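Local coordinates for protein alpha-rhamnosidase (Dictyoglomus thermophilum, PDB 6I60) that probably catalyses the hydrolysis of terminal non-reducing alpha-L-rhamnose residues in alpha-L-rhamnosides, at residues 221-226 and 258-263; 251-256 and 297-302; 492-497 and 528-533; 500-505 and 550-555. All coordinates share one frame; numbering follows the deposited sequence.

Contact 1 (221-226 and 258-263)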
# COMPACT_ATOMS: atom_id res chain seq x y z
N THR A 221 -0.82 -0.38 14.23
CA THR A 221 -1.24 -1.77 14.41
C THR A 221 -2.10 -1.85 15.65
O THR A 221 -2.27 -0.88 16.39
CB THR A 221 -0.04 -2.72 14.55
OG1 THR A 221 0.93 -2.14 15.44
CG2 THR A 221 0.61 -2.97 13.20
N ASP A 222 -2.66 -3.04 15.88
CA ASP A 222 -3.35 -3.31 17.14
C ASP A 222 -2.30 -3.42 18.24
O ASP A 222 -1.70 -4.48 18.43
CB ASP A 222 -4.18 -4.59 17.03
CG ASP A 222 -5.01 -4.85 18.28
OD1 ASP A 222 -4.82 -4.13 19.28
OD2 ASP A 222 -5.86 -5.77 18.25
N TYR A 223 -2.06 -2.32 18.95
CA TYR A 223 -0.97 -2.27 19.92
C TYR A 223 -1.16 -3.26 21.06
O TYR A 223 -0.19 -3.60 21.74
CB TYR A 223 -0.82 -0.85 20.47
CG TYR A 223 -0.62 0.20 19.41
CD1 TYR A 223 0.57 0.29 18.70
CD2 TYR A 223 -1.63 1.11 19.10
CE1 TYR A 223 0.76 1.25 17.72
CE2 TYR A 223 -1.45 2.08 18.13
CZ TYR A 223 -0.26 2.14 17.44
OH TYR A 223 -0.08 3.10 16.47
N LYS A 224 -2.39 -3.75 21.28
CA LYS A 224 -2.60 -4.76 22.30
C LYS A 224 -2.10 -6.13 21.84
O LYS A 224 -1.77 -6.97 22.68
CB LYS A 224 -4.09 -4.84 22.66
CG LYS A 224 -4.49 -3.92 23.80
CD LYS A 224 -5.99 -3.98 24.05
CE LYS A 224 -6.39 -3.14 25.25
NZ LYS A 224 -7.84 -2.85 25.25
N LYS A 225 -2.04 -6.36 20.53
CA LYS A 225 -1.59 -7.64 20.00
C LYS A 225 -0.17 -7.60 19.45
O LYS A 225 0.50 -8.64 19.43
CB LYS A 225 -2.54 -8.11 18.89
CG LYS A 225 -3.90 -8.58 19.39
CD LYS A 225 -4.11 -10.06 19.10
CE LYS A 225 -5.34 -10.59 19.82
NZ LYS A 225 -5.13 -11.97 20.36
N ARG A 226 0.32 -6.44 19.03
CA ARG A 226 1.65 -6.34 18.46
C ARG A 226 2.06 -4.88 18.38
O ARG A 226 1.23 -4.02 18.06
CB ARG A 226 1.71 -6.99 17.07
CG ARG A 226 2.65 -6.31 16.09
CD ARG A 226 2.80 -7.14 14.84
NE ARG A 226 1.49 -7.54 14.33
CZ ARG A 226 1.11 -7.39 13.07
NH1 ARG A 226 1.93 -6.86 12.18
NH2 ARG A 226 -0.11 -7.77 12.71
N TYR A 258 -9.78 4.34 21.56
CA TYR A 258 -9.66 3.04 20.90
C TYR A 258 -9.28 1.93 21.87
O TYR A 258 -8.99 0.81 21.43
CB TYR A 258 -8.64 3.12 19.77
CG TYR A 258 -8.93 4.21 18.76
CD1 TYR A 258 -10.23 4.51 18.38
CD2 TYR A 258 -7.89 4.94 18.18
CE1 TYR A 258 -10.50 5.50 17.47
CE2 TYR A 258 -8.15 5.93 17.26
CZ TYR A 258 -9.45 6.21 16.91
OH TYR A 258 -9.72 7.21 15.99
N GLY A 259 -9.27 2.21 23.17
CA GLY A 259 -8.94 1.20 24.16
C GLY A 259 -7.48 1.12 24.52
O GLY A 259 -6.99 0.02 24.83
N TYR A 260 -6.76 2.23 24.51
CA TYR A 260 -5.34 2.26 24.83
C TYR A 260 -5.09 3.21 26.00
O TYR A 260 -6.02 3.79 26.57
CB TYR A 260 -4.51 2.67 23.61
CG TYR A 260 -4.66 1.73 22.43
CD1 TYR A 260 -4.41 0.37 22.57
CD2 TYR A 260 -5.06 2.20 21.19
CE1 TYR A 260 -4.54 -0.49 21.50
CE2 TYR A 260 -5.20 1.34 20.11
CZ TYR A 260 -4.94 -0.00 20.27
OH TYR A 260 -5.07 -0.86 19.20
N ASP A 261 -3.82 3.37 26.35
CA ASP A 261 -3.39 4.20 27.46
C ASP A 261 -2.73 5.48 26.92
O ASP A 261 -2.75 5.75 25.72
CB ASP A 261 -2.44 3.40 28.36
CG ASP A 261 -2.32 4.00 29.75
OD1 ASP A 261 -3.19 4.81 30.12
OD2 ASP A 261 -1.35 3.65 30.45
N PHE A 262 -2.17 6.26 27.83
CA PHE A 262 -1.42 7.45 27.45
C PHE A 262 -0.08 7.04 26.84
O PHE A 262 0.35 5.89 26.98
CB PHE A 262 -1.21 8.34 28.67
CG PHE A 262 -2.47 9.00 29.15
CD1 PHE A 262 -3.11 9.96 28.38
CD2 PHE A 262 -3.03 8.65 30.37
CE1 PHE A 262 -4.27 10.57 28.82
CE2 PHE A 262 -4.20 9.25 30.81
CZ PHE A 262 -4.82 10.21 30.03
N PRO A 263 0.59 7.95 26.13
CA PRO A 263 1.84 7.58 25.44
C PRO A 263 2.89 7.01 26.39
O PRO A 263 3.06 7.49 27.51
CB PRO A 263 2.30 8.90 24.81
CG PRO A 263 1.06 9.67 24.61
CD PRO A 263 0.15 9.31 25.76

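Contact 2 (251-256 and 297-302)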
# COMPACT_ATOMS: atom_id res chain seq x y z
N ASN A 251 0.61 11.24 20.37
CA ASN A 251 -0.52 10.35 20.64
C ASN A 251 -0.76 9.39 19.47
O ASN A 251 -0.63 8.17 19.62
CB ASN A 251 -1.78 11.17 20.92
CG ASN A 251 -1.57 12.23 21.98
OD1 ASN A 251 -0.51 12.30 22.61
ND2 ASN A 251 -2.57 13.07 22.18
N GLY A 252 -1.11 9.93 18.31
CA GLY A 252 -1.40 9.11 17.15
C GLY A 252 -2.64 8.27 17.33
O GLY A 252 -3.73 8.81 17.56
N ARG A 253 -2.49 6.95 17.24
CA ARG A 253 -3.60 6.03 17.43
C ARG A 253 -3.63 5.40 18.81
O ARG A 253 -4.63 4.77 19.17
CB ARG A 253 -3.56 4.94 16.36
CG ARG A 253 -4.03 5.40 14.99
CD ARG A 253 -5.40 4.83 14.67
NE ARG A 253 -5.86 5.20 13.34
CZ ARG A 253 -6.62 6.26 13.08
NH1 ARG A 253 -6.99 7.07 14.06
NH2 ARG A 253 -7.00 6.52 11.83
N TYR A 254 -2.55 5.54 19.59
CA TYR A 254 -2.51 5.04 20.97
C TYR A 254 -3.23 6.05 21.86
O TYR A 254 -2.63 6.84 22.59
CB TYR A 254 -1.07 4.82 21.41
CG TYR A 254 -0.91 3.85 22.57
CD1 TYR A 254 -1.03 2.48 22.38
CD2 TYR A 254 -0.65 4.32 23.85
CE1 TYR A 254 -0.88 1.60 23.43
CE2 TYR A 254 -0.50 3.44 24.92
CZ TYR A 254 -0.62 2.08 24.70
OH TYR A 254 -0.48 1.20 25.74
N VAL A 255 -4.56 6.02 21.79
CA VAL A 255 -5.41 6.94 22.53
C VAL A 255 -6.47 6.15 23.27
O VAL A 255 -6.76 5.00 22.95
CB VAL A 255 -6.06 8.00 21.60
CG1 VAL A 255 -5.08 9.14 21.33
CG2 VAL A 255 -6.50 7.35 20.30
N LYS A 256 -7.07 6.80 24.27
CA LYS A 256 -8.00 6.12 25.16
C LYS A 256 -9.29 5.72 24.46
O LYS A 256 -9.95 4.76 24.87
CB LYS A 256 -8.31 7.00 26.37
CG LYS A 256 -7.65 6.53 27.66
CD LYS A 256 -8.60 5.70 28.51
CE LYS A 256 -9.15 6.50 29.67
NZ LYS A 256 -10.27 5.79 30.36
N ASN A 297 -1.86 17.14 20.50
CA ASN A 297 -1.51 16.57 19.21
C ASN A 297 -2.48 15.44 18.89
O ASN A 297 -2.70 14.56 19.72
CB ASN A 297 -0.06 16.07 19.19
CG ASN A 297 0.20 14.97 20.20
OD1 ASN A 297 0.34 13.80 19.84
ND2 ASN A 297 0.26 15.33 21.48
N SER A 298 -3.05 15.48 17.69
CA SER A 298 -4.02 14.48 17.27
C SER A 298 -3.97 14.33 15.76
O SER A 298 -3.80 15.32 15.05
CB SER A 298 -5.44 14.86 17.72
OG SER A 298 -6.32 13.75 17.63
N LEU A 299 -4.11 13.09 15.28
CA LEU A 299 -4.10 12.86 13.85
C LEU A 299 -5.29 13.52 13.16
O LEU A 299 -5.18 13.94 12.00
CB LEU A 299 -4.10 11.35 13.56
CG LEU A 299 -2.90 10.56 14.06
CD1 LEU A 299 -3.13 9.06 13.89
CD2 LEU A 299 -1.64 10.99 13.33
N TYR A 300 -6.43 13.62 13.85
CA TYR A 300 -7.62 14.20 13.24
C TYR A 300 -7.64 15.72 13.38
O TYR A 300 -8.10 16.42 12.47
CB TYR A 300 -8.89 13.62 13.86
CG TYR A 300 -9.15 12.16 13.56
CD1 TYR A 300 -10.03 11.42 14.34
CD2 TYR A 300 -8.52 11.53 12.50
CE1 TYR A 300 -10.27 10.09 14.07
CE2 TYR A 300 -8.76 10.19 12.22
CZ TYR A 300 -9.63 9.48 13.01
OH TYR A 300 -9.87 8.15 12.75
N HIS A 301 -7.15 16.24 14.50
CA HIS A 301 -7.36 17.64 14.85
C HIS A 301 -6.11 18.50 14.77
O HIS A 301 -6.22 19.73 14.89
CB HIS A 301 -7.94 17.73 16.27
CG HIS A 301 -9.11 16.83 16.50
ND1 HIS A 301 -10.32 17.01 15.87
CD2 HIS A 301 -9.25 15.72 17.27
CE1 HIS A 301 -11.16 16.07 16.26
NE2 HIS A 301 -10.54 15.27 17.11
N GLY A 302 -4.94 17.92 14.57
CA GLY A 302 -3.73 18.70 14.37
C GLY A 302 -2.85 18.75 15.60
O GLY A 302 -3.00 17.99 16.56

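Contact 3 (492-497 and 528-533)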
# COMPACT_ATOMS: atom_id res chain seq x y z
N SER A 492 0.90 3.36 6.42
CA SER A 492 1.23 2.09 7.07
C SER A 492 0.06 1.11 7.01
O SER A 492 0.24 -0.09 7.19
CB SER A 492 1.66 2.32 8.53
OG SER A 492 0.54 2.44 9.39
N ILE A 493 -1.14 1.63 6.75
CA ILE A 493 -2.32 0.80 6.50
C ILE A 493 -3.11 1.40 5.35
O ILE A 493 -3.16 2.62 5.16
CB ILE A 493 -3.23 0.68 7.74
CG1 ILE A 493 -3.58 2.07 8.28
CG2 ILE A 493 -2.57 -0.17 8.82
CD1 ILE A 493 -4.77 2.09 9.22
N PRO A 494 -3.74 0.54 4.54
CA PRO A 494 -4.60 1.05 3.45
C PRO A 494 -5.86 1.67 4.03
O PRO A 494 -6.69 0.98 4.64
CB PRO A 494 -4.90 -0.21 2.63
CG PRO A 494 -4.71 -1.35 3.57
CD PRO A 494 -3.63 -0.93 4.53
N THR A 495 -6.02 2.97 3.82
CA THR A 495 -7.14 3.72 4.38
C THR A 495 -8.18 4.03 3.30
O THR A 495 -7.93 3.93 2.10
CB THR A 495 -6.66 5.01 5.03
OG1 THR A 495 -6.22 5.93 4.02
CG2 THR A 495 -5.51 4.73 5.99
N ASP A 496 -9.37 4.41 3.77
CA ASP A 496 -10.45 4.77 2.85
C ASP A 496 -10.32 6.23 2.41
O ASP A 496 -10.40 6.53 1.22
CB ASP A 496 -11.81 4.52 3.51
CG ASP A 496 -11.96 5.23 4.85
OD1 ASP A 496 -10.93 5.45 5.53
OD2 ASP A 496 -13.10 5.58 5.22
N CYS A 497 -10.11 7.13 3.36
CA CYS A 497 -9.95 8.55 3.11
C CYS A 497 -8.86 9.07 4.04
O CYS A 497 -8.55 8.44 5.06
CB CYS A 497 -11.25 9.33 3.35
SG CYS A 497 -12.01 9.04 4.96
N ARG A 528 2.36 -7.59 3.18
CA ARG A 528 2.77 -8.60 4.15
C ARG A 528 2.55 -8.11 5.58
O ARG A 528 2.14 -8.87 6.45
CB ARG A 528 4.24 -8.97 3.93
CG ARG A 528 4.45 -10.05 2.88
CD ARG A 528 5.92 -10.23 2.57
NE ARG A 528 6.43 -11.51 3.04
CZ ARG A 528 7.42 -11.65 3.92
NH1 ARG A 528 8.01 -10.57 4.43
NH2 ARG A 528 7.82 -12.85 4.30
N LYS A 529 2.82 -6.82 5.82
CA LYS A 529 2.54 -6.25 7.13
C LYS A 529 1.04 -6.15 7.38
O LYS A 529 0.57 -6.41 8.49
CB LYS A 529 3.20 -4.87 7.25
CG LYS A 529 2.91 -4.15 8.56
CD LYS A 529 2.03 -2.94 8.33
CE LYS A 529 1.86 -2.13 9.61
NZ LYS A 529 0.47 -1.64 9.77
N TYR A 530 0.27 -5.78 6.35
CA TYR A 530 -1.17 -5.66 6.52
C TYR A 530 -1.83 -7.03 6.66
O TYR A 530 -2.81 -7.18 7.40
CB TYR A 530 -1.78 -4.89 5.35
CG TYR A 530 -3.24 -4.53 5.55
CD1 TYR A 530 -3.64 -3.81 6.67
CD2 TYR A 530 -4.20 -4.92 4.63
CE1 TYR A 530 -4.97 -3.49 6.87
CE2 TYR A 530 -5.54 -4.60 4.82
CZ TYR A 530 -5.92 -3.88 5.94
OH TYR A 530 -7.24 -3.56 6.13
N LEU A 531 -1.31 -8.03 5.95
CA LEU A 531 -1.82 -9.39 6.11
C LEU A 531 -1.63 -9.88 7.53
O LEU A 531 -2.46 -10.65 8.05
CB LEU A 531 -1.14 -10.33 5.11
CG LEU A 531 -1.79 -10.41 3.73
CD1 LEU A 531 -1.04 -11.40 2.85
CD2 LEU A 531 -3.26 -10.78 3.85
N ASN A 532 -0.55 -9.46 8.19
CA ASN A 532 -0.37 -9.78 9.60
C ASN A 532 -1.42 -9.07 10.45
O ASN A 532 -1.91 -9.62 11.43
CB ASN A 532 1.04 -9.41 10.06
CG ASN A 532 2.08 -10.41 9.61
OD1 ASN A 532 1.77 -11.57 9.35
ND2 ASN A 532 3.32 -9.97 9.52
N ASP A 533 -1.76 -7.82 10.08
CA ASP A 533 -2.76 -7.08 10.84
C ASP A 533 -4.11 -7.78 10.80
O ASP A 533 -4.83 -7.82 11.81
CB ASP A 533 -2.88 -5.65 10.29
CG ASP A 533 -1.65 -4.81 10.57
OD1 ASP A 533 -0.78 -5.27 11.34
OD2 ASP A 533 -1.56 -3.69 10.03

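Contact 4 (500-505 and 550-555). With AE3 (2-(2-ethoxyethoxy)ethanol), chain H.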
# COMPACT_ATOMS: atom_id res chain seq x y z
N ARG A 500 -10.74 13.24 6.86
CA ARG A 500 -11.74 13.45 7.90
C ARG A 500 -11.42 12.62 9.14
O ARG A 500 -10.34 12.04 9.27
CB ARG A 500 -13.14 13.15 7.35
CG ARG A 500 -13.37 11.70 6.97
CD ARG A 500 -14.65 11.56 6.16
NE ARG A 500 -14.99 10.16 5.89
CZ ARG A 500 -15.78 9.77 4.89
NH1 ARG A 500 -16.32 10.66 4.08
NH2 ARG A 500 -16.04 8.48 4.72
N ASP A 501 -12.39 12.56 10.06
CA ASP A 501 -12.23 11.86 11.32
C ASP A 501 -12.42 10.36 11.16
O ASP A 501 -13.16 9.73 11.92
CB ASP A 501 -13.21 12.41 12.36
CG ASP A 501 -14.63 12.51 11.83
OD1 ASP A 501 -14.86 12.21 10.64
OD2 ASP A 501 -15.53 12.89 12.61
N GLU A 502 -11.75 9.78 10.16
CA GLU A 502 -11.84 8.34 9.92
C GLU A 502 -10.46 7.78 9.62
O GLU A 502 -9.72 7.43 10.55
CB GLU A 502 -12.81 8.05 8.77
CG GLU A 502 -13.27 6.60 8.70
CD GLU A 502 -14.56 6.44 7.91
OE1 GLU A 502 -15.07 5.30 7.85
OE2 GLU A 502 -15.05 7.44 7.35
N ARG A 503 -10.11 7.69 8.34
CA ARG A 503 -8.82 7.17 7.90
C ARG A 503 -8.57 5.76 8.41
O ARG A 503 -7.42 5.36 8.63
CB ARG A 503 -7.67 8.11 8.32
CG ARG A 503 -7.96 9.58 8.08
CD ARG A 503 -6.95 10.46 8.79
NE ARG A 503 -7.45 11.83 8.98
CZ ARG A 503 -6.67 12.90 9.08
NH1 ARG A 503 -5.35 12.77 9.03
NH2 ARG A 503 -7.21 14.10 9.25
N MET A 504 -9.63 4.99 8.58
CA MET A 504 -9.52 3.63 9.08
C MET A 504 -9.12 2.67 7.96
O MET A 504 -9.19 2.99 6.78
CB MET A 504 -10.85 3.17 9.70
CG MET A 504 -11.17 3.84 11.03
SD MET A 504 -9.75 3.89 12.14
CE MET A 504 -10.42 4.84 13.50
N GLY A 505 -8.68 1.48 8.36
CA GLY A 505 -8.28 0.47 7.40
C GLY A 505 -9.43 -0.40 6.96
O GLY A 505 -9.45 -1.60 7.26
N PRO A 550 -8.47 -3.06 14.16
CA PRO A 550 -9.84 -2.83 14.65
C PRO A 550 -9.92 -1.75 15.73
O PRO A 550 -10.36 -2.00 16.86
CB PRO A 550 -10.23 -4.21 15.17
CG PRO A 550 -8.95 -4.80 15.64
CD PRO A 550 -7.87 -4.27 14.75
N TYR A 551 -9.48 -0.54 15.39
CA TYR A 551 -9.74 0.60 16.27
C TYR A 551 -11.24 0.81 16.43
O TYR A 551 -11.71 1.17 17.52
CB TYR A 551 -9.06 1.85 15.72
CG TYR A 551 -7.58 1.68 15.44
CD1 TYR A 551 -6.68 1.48 16.48
CD2 TYR A 551 -7.09 1.70 14.15
CE1 TYR A 551 -5.33 1.32 16.23
CE2 TYR A 551 -5.74 1.54 13.88
CZ TYR A 551 -4.87 1.35 14.93
OH TYR A 551 -3.52 1.19 14.68
N TRP A 552 -11.99 0.61 15.36
CA TRP A 552 -13.44 0.48 15.41
C TRP A 552 -13.78 -1.00 15.30
O TRP A 552 -13.47 -1.64 14.29
CB TRP A 552 -14.11 1.26 14.29
CG TRP A 552 -13.97 2.75 14.38
CD1 TRP A 552 -13.46 3.47 15.42
CD2 TRP A 552 -14.34 3.71 13.37
NE1 TRP A 552 -13.49 4.81 15.13
CE2 TRP A 552 -14.03 4.98 13.88
CE3 TRP A 552 -14.90 3.60 12.10
CZ2 TRP A 552 -14.26 6.15 13.15
CZ3 TRP A 552 -15.13 4.76 11.38
CH2 TRP A 552 -14.81 6.02 11.91
N SER A 553 -14.41 -1.56 16.34
CA SER A 553 -14.74 -2.98 16.35
C SER A 553 -16.03 -3.19 15.58
O SER A 553 -17.12 -2.85 16.06
CB SER A 553 -14.86 -3.49 17.78
OG SER A 553 -13.61 -3.98 18.25
N ILE A 554 -15.93 -3.75 14.38
CA ILE A 554 -17.09 -4.09 13.56
C ILE A 554 -16.97 -5.57 13.23
O ILE A 554 -16.35 -5.97 12.23
CB ILE A 554 -17.20 -3.23 12.30
CG1 ILE A 554 -17.58 -1.80 12.68
CG2 ILE A 554 -18.26 -3.78 11.36
CD1 ILE A 554 -16.45 -0.81 12.58
N TYR A 555 -17.55 -6.41 14.08
CA TYR A 555 -17.57 -7.85 13.90
C TYR A 555 -19.01 -8.35 13.86
O TYR A 555 -19.84 -7.90 14.65
CB TYR A 555 -16.83 -8.56 15.04
CG TYR A 555 -15.33 -8.39 15.04
CD1 TYR A 555 -14.72 -7.37 15.76
CD2 TYR A 555 -14.51 -9.28 14.35
CE1 TYR A 555 -13.35 -7.22 15.78
CE2 TYR A 555 -13.13 -9.14 14.37
CZ TYR A 555 -12.56 -8.11 15.09
OH TYR A 555 -11.19 -7.97 15.10
C2 AE3 H . -14.17 -8.22 19.51
O2 AE3 H . -15.45 -8.77 19.28
C3 AE3 H . -16.45 -8.20 20.11
C4 AE3 H . -17.68 -9.09 20.06
O3 AE3 H . -18.01 -9.35 18.71
C5 AE3 H . -19.23 -10.04 18.56
C6 AE3 H . -19.63 -10.04 17.10
O4 AE3 H . -20.97 -10.48 16.97

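Contact 1 (221-226 and 258-263)
Asp222 OD1 takes donors from both segments. Tyr260 OH gives it a weak hydrogen bond, with 3.3 Å between Tyr260 OH and Asp222 OD1. Lys224 N lies 3.2 Å from Asp222 OD1 and closes an Asx turn. This N-H meets the oxygen from above the carboxylate plane. Asp222 OD1 in turn lies at the edge of the Tyr260 ring, near its plane.

The second polar link is made by the lysine. Lys224 NZ donates to Gly259 O at 3.0 Å, in the carbonyl plane and on a lone pair. Its chain is extended beyond CG, which carries NZ across to the other loop. Gly259 has a positive phi (91°), and a side chain there would press on Tyr258 O.

Two rings also form a T-shaped stack. The edge of Tyr223 points at one face of Tyr260, with the planes 74° apart. Tyr223 CD2 is 3.7 Å from Tyr260 CZ, offset toward the rim of that face. Tyr258 O sits above the opposite face. Thr221 O lies over the centre of the Tyr223 ring.

Tyr254 touches both tyrosines and extends the aromatic cluster. Thr221 and Arg226 pack against helix 524-535. The two loops then run into strands 226-233 and 264-273, which flank strand 189-199 in one sheet.

Contact 2 (251-256 and 297-302)
Asn251 and Asn297 join a type II' beta turn to a beta hairpin. The turn runs from Asn251 to Tyr254, just after strand 242-250. The hairpin links strands 288-298 and 302-306 through residues 299-301.

Asn251 N donates to Asn297 OD1 at 2.6 Å, nearly straight (172°) and in the plane of the side-chain carbonyl. Asn297 ND2 returns a weak bond to Asn251 OD1 at 3.3 Å. The two amides are not coplanar; their planes are 58° apart. The CG of Asn297 lies between its backbone N and carbonyl carbon (chi1 62°), and the amide reaches the start of the turn from there. Shortened to an alanine, this residue has no amide, and Asn251 N is likely to lose its acceptor and Asn251 OD1 its weak donor. Asn251 ND2 has its own partner, Ala174 O on strand 171-184.

A weaker polar link lies farther along. Arg253 NH1 donates weakly to Tyr300 OH at 3.3 Å. Tyr300 OH probably also bonds Glu502 O of the six-hairpin glycosidase domain, though that pair is modelled too close to judge. The guanidinium and the ring are strongly tilted against each other.

Apolar packing fills the middle. Gly252, with positive phi, presents its backbone to Leu299. Leu299 CD1 lies 3.6 Å from Gly252 C. The same methyl is 3.9 Å from Arg253 CG and sits over one guanidinium face, offset toward its rim.

Contact 3 (492-497 and 528-533)
Pro494 sets its CG-CD edge on one face of the Tyr530 ring, and this is the tight part of the contact. Pro494 CG stands over the ring centre, 3.6 Å from the centroid and 12° off the normal, a CH-pi contact. Pro494 CD covers the same face and comes to 3.6 Å from Tyr530 CD1. A chi1 of -171° puts the ring opposite the Tyr530 backbone N and carries it from the helix toward the loop. With the ring cut back to an alanine, Pro494 loses the face it rests on, and a gap is likely to open between loop and helix.

Tyr530 belongs to helix 524-535 of the six-hairpin glycosidase domain, whose family fold is an (alpha/alpha)6 barrel. Residues 492-494 cross over one side of this helix.

The packing is looser beside the ring. Ile493 CG2 is 4.4 Å from Tyr530 CD1 and touches it only obliquely. Here polar bonds do more of the work. Lys529 NZ donates to Ser492 O at 3.0 Å, from well above the carbonyl plane. Lys529 NZ also forms a salt bridge with Asp533 OD2, 2.9 Å away and one helical turn on; OD2 receives it on its syn lone pair. A third acceptor of Lys529 NZ is Gln220 O.

Contact 4 (500-505 and 550-555)
Met504 and Tyr551 mark the closest approach of the two backbones, with 7.8 Å between Met504 CA and Tyr551 CA. Both segments are loops of the six-hairpin glycosidase domain, and they meet through a Met-aromatic contact. Residues 500-505 fold back on themselves. Asp501 is the centre of an inverse gamma turn, and Arg503 has a positive phi (58°). Arg503 NE fastens this bend with a nearly straight bond to Arg500 O, 2.9 Å long.

Met504 carries most of the side-chain contact. Its chain bends at chi2 (-45°), which lays the end of the side chain over the indole of Trp552. Met504 CE is 3.7 Å from the centroid of the five-membered ring, 20° off the normal. Met504 SD stands farther above the same face. SD also approaches Tyr551 CD2 at 4.0 Å, obliquely to that ring.

Glu502 meets the six-membered ring of the indole obliquely, with Glu502 CG 3.6 Å from Trp552 CH2. Its carboxylate is held within the segment: Arg500 NE and NH2 both grip OE2 side-on in a salt bridge. Trp506 NE1, just beyond, donates to OE1. These bonds would limit the turning of the carboxylate. A triethylene glycol about 3 Å from the Glu502 side chain, probably from the crystallisation liquor, may mark a pocket. Beyond the contact, bound 2-(2-ethoxyethoxy)ethanol rests by Tyr555, its C6 3.3 Å from Tyr555 O, and Lys539 binds it too.

Asp501 OD1 pairs with Arg409, while Asp501 O meets the edge of the indole, near its plane, 3.9 Å from Trp552 CZ2.

The four contacts cluster where two domains meet. Contacts 1 and 2 lie in the alpha-L-rhamnosidase N-terminal domain, and contacts 3 and 4 in the six-hairpin glycosidase domain. Each pair has centres about 12 Å apart, and within each pair the segments alternate along the chain. Contacts 1 and 2 share the loop between strands 242-250 and 264-273. Contacts 3 and 4 share the loop between helices 473-488 and 507-512. Across the domains, centres are about 14 to 18 Å apart. Arg226 forms a salt bridge with Asp533, and Thr221 O probably accepts from Tyr551 OH. The loops of the beta domain thus dock directly on the helical domain.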